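Putative amidohydrolase/peptidase (Burkholderia cenocepacia, PDB 4WJB) is a putative zinc-dependent amidohydrolase of the peptidase M20 family that probably cleaves carbon-nitrogen bonds other than peptide bonds. Local coordinates at residues Gly83-Ala88 with Glu128-Val133. Sequence-based numbering, arbitrary orientation.
Sequences GRRPDA and ETERPV. With SO4 (sulfate ion), chain F.
R84 and E130 run alongside each other, joining two loops at the edge of the M20 peptidase fold: loop 83-88 connects strand 77-81 to strand 91-96, and loop 128-133 leads from helix 109-124 into strand 133-138. The guanidinium grips the carboxylate side-on, NE to OE1 at 2.7 Å and NH1 to OE2 at 2.6 Å, each oxygen using its syn lone pair and lying near the guanidinium plane. The planes are 33° apart. E130 gets there by folding back: its CB points away from 83-88, but a bend at chi2 (-55°) returns the carboxylate to R84. E128 OE2 lies 3.6 Å from R84 CG. Hydrogen bonds from R84 N to T129 O and from R85 N to E130 O tie the backbones, while R85 begins a type I turn ending at A88, whose CB rests on P132 CD. R85 NE makes a long salt bridge of 4.0 Å to E130 OE2. R85 NH2 lies over one face of the R131 guanidinium, offset toward its rim, the planes 83° apart; a sulfate, probably from the crystallisation liquor and less surely placed, may ease this like-charge approach. R131 NE donates to E423 O and its NH1 to A89 O.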
loop_
_atom_site.group_PDB
_atom_site.type_symbol
_atom_site.label_atom_id
_atom_site.label_comp_id
_atom_site.label_asym_id
_atom_site.label_seq_id
_atom_site.Cartn_x
_atom_site.Cartn_y
_atom_site.Cartn_z
ATOM N N GLY A 83 40.235 2.637 -41.677
ATOM C CA GLY A 83 41.450 2.151 -41.048
ATOM C C GLY A 83 42.425 1.706 -42.121
ATOM O O GLY A 83 42.051 1.619 -43.289
ATOM N N ARG A 84 43.666 1.424 -41.731
ATOM C CA ARG A 84 44.683 0.975 -42.679
ATOM C C ARG A 84 44.268 -0.336 -43.345
ATOM O O ARG A 84 44.481 -0.530 -44.539
ATOM C CB ARG A 84 46.034 0.809 -41.977
ATOM C CG ARG A 84 47.223 0.718 -42.919
ATOM C CD ARG A 84 48.504 0.401 -42.165
ATOM N NE ARG A 84 48.420 -0.889 -41.488
ATOM C CZ ARG A 84 48.648 -2.060 -42.077
ATOM N NH1 ARG A 84 48.543 -3.186 -41.381
ATOM N NH2 ARG A 84 48.986 -2.108 -43.358
ATOM N N ARG A 85 43.675 -1.237 -42.568
ATOM C CA ARG A 85 43.125 -2.472 -43.115
ATOM C C ARG A 85 41.607 -2.385 -43.147
ATOM O O ARG A 85 40.957 -2.585 -42.125
ATOM C CB ARG A 85 43.565 -3.688 -42.291
ATOM C CG ARG A 85 45.039 -4.014 -42.409
ATOM C CD ARG A 85 45.373 -5.377 -41.824
ATOM N NE ARG A 85 45.231 -5.411 -40.370
ATOM C CZ ARG A 85 44.316 -6.124 -39.721
ATOM N NH1 ARG A 85 43.452 -6.873 -40.393
ATOM N NH2 ARG A 85 44.272 -6.093 -38.397
ATOM N N PRO A 86 41.038 -2.078 -44.323
ATOM C CA PRO A 86 39.589 -1.865 -44.459
ATOM C C PRO A 86 38.738 -3.075 -44.090
ATOM O O PRO A 86 37.595 -2.897 -43.664
ATOM C CB PRO A 86 39.418 -1.531 -45.949
ATOM C CG PRO A 86 40.672 -2.000 -46.612
ATOM C CD PRO A 86 41.751 -1.838 -45.589
ATOM N N ASP A 87 39.273 -4.282 -44.248
ATOM C CA ASP A 87 38.487 -5.474 -43.961
ATOM C C ASP A 87 38.674 -5.957 -42.523
ATOM O O ASP A 87 38.134 -6.994 -42.140
ATOM C CB ASP A 87 38.825 -6.595 -44.953
ATOM C CG ASP A 87 40.278 -7.025 -44.892
ATOM O OD1 ASP A 87 41.108 -6.283 -44.323
ATOM O OD2 ASP A 87 40.593 -8.105 -45.434
ATOM N N ALA A 88 39.422 -5.198 -41.727
ATOM C CA ALA A 88 39.610 -5.534 -40.315
ATOM C C ALA A 88 38.333 -5.304 -39.505
ATOM O O ALA A 88 37.551 -4.405 -39.811
ATOM C CB ALA A 88 40.756 -4.722 -39.724
ATOM N N GLU A 128 46.375 7.716 -38.345
ATOM C CA GLU A 128 45.864 6.532 -39.032
ATOM C C GLU A 128 45.782 5.355 -38.053
ATOM O O GLU A 128 46.731 5.081 -37.319
ATOM C CB GLU A 128 46.742 6.166 -40.234
ATOM C CG GLU A 128 46.613 4.706 -40.676
ATOM C CD GLU A 128 47.230 4.426 -42.039
ATOM O OE1 GLU A 128 46.528 4.591 -43.060
ATOM O OE2 GLU A 128 48.414 4.030 -42.089
ATOM N N THR A 129 44.641 4.671 -38.040
ATOM C CA THR A 129 44.459 3.508 -37.175
ATOM C C THR A 129 44.501 2.220 -37.988
ATOM O O THR A 129 44.208 2.226 -39.188
ATOM C CB THR A 129 43.129 3.577 -36.402
ATOM O OG1 THR A 129 42.031 3.555 -37.322
ATOM C CG2 THR A 129 43.067 4.848 -35.569
ATOM N N GLU A 130 44.880 1.122 -37.342
ATOM C CA GLU A 130 44.906 -0.171 -38.017
ATOM C C GLU A 130 43.503 -0.582 -38.427
ATOM O O GLU A 130 43.272 -1.031 -39.552
ATOM C CB GLU A 130 45.523 -1.251 -37.125
ATOM C CG GLU A 130 47.030 -1.226 -37.093
ATOM C CD GLU A 130 47.632 -1.299 -38.484
ATOM O OE1 GLU A 130 48.348 -0.351 -38.866
ATOM O OE2 GLU A 130 47.379 -2.297 -39.195
ATOM N N ARG A 131 42.573 -0.407 -37.496
ATOM C CA ARG A 131 41.188 -0.809 -37.672
ATOM C C ARG A 131 40.301 0.376 -37.967
ATOM O O ARG A 131 40.520 1.462 -37.438
ATOM C CB ARG A 131 40.674 -1.514 -36.414
ATOM C CG ARG A 131 41.439 -2.757 -36.104
ATOM C CD ARG A 131 41.083 -3.342 -34.765
ATOM N NE ARG A 131 41.882 -4.540 -34.567
ATOM C CZ ARG A 131 41.588 -5.719 -35.097
ATOM N NH1 ARG A 131 40.493 -5.862 -35.838
ATOM N NH2 ARG A 131 42.380 -6.761 -34.879
ATOM N N PRO A 132 39.279 0.166 -38.803
ATOM C CA PRO A 132 38.261 1.200 -38.971
ATOM C C PRO A 132 37.526 1.437 -37.657
ATOM O O PRO A 132 37.411 0.522 -36.841
ATOM C CB PRO A 132 37.323 0.604 -40.027
ATOM C CG PRO A 132 37.498 -0.868 -39.887
ATOM C CD PRO A 132 38.955 -1.057 -39.557
ATOM N N VAL A 133 37.051 2.660 -37.459
ATOM C CA VAL A 133 36.250 3.010 -36.295
ATOM C C VAL A 133 34.822 3.343 -36.718
ATOM O O VAL A 133 34.618 4.203 -37.571
ATOM C CB VAL A 133 36.859 4.215 -35.545
ATOM C CG1 VAL A 133 35.994 4.599 -34.347
ATOM C CG2 VAL A 133 38.286 3.907 -35.122
HETATM S S SO4 F . 41.156 -8.829 -37.605
HETATM O O1 SO4 F . 41.007 -9.544 -36.341
HETATM O O2 SO4 F . 39.856 -8.721 -38.257
HETATM O O3 SO4 F . 41.700 -7.500 -37.366
HETATM O O4 SO4 F . 42.090 -9.534 -38.482
#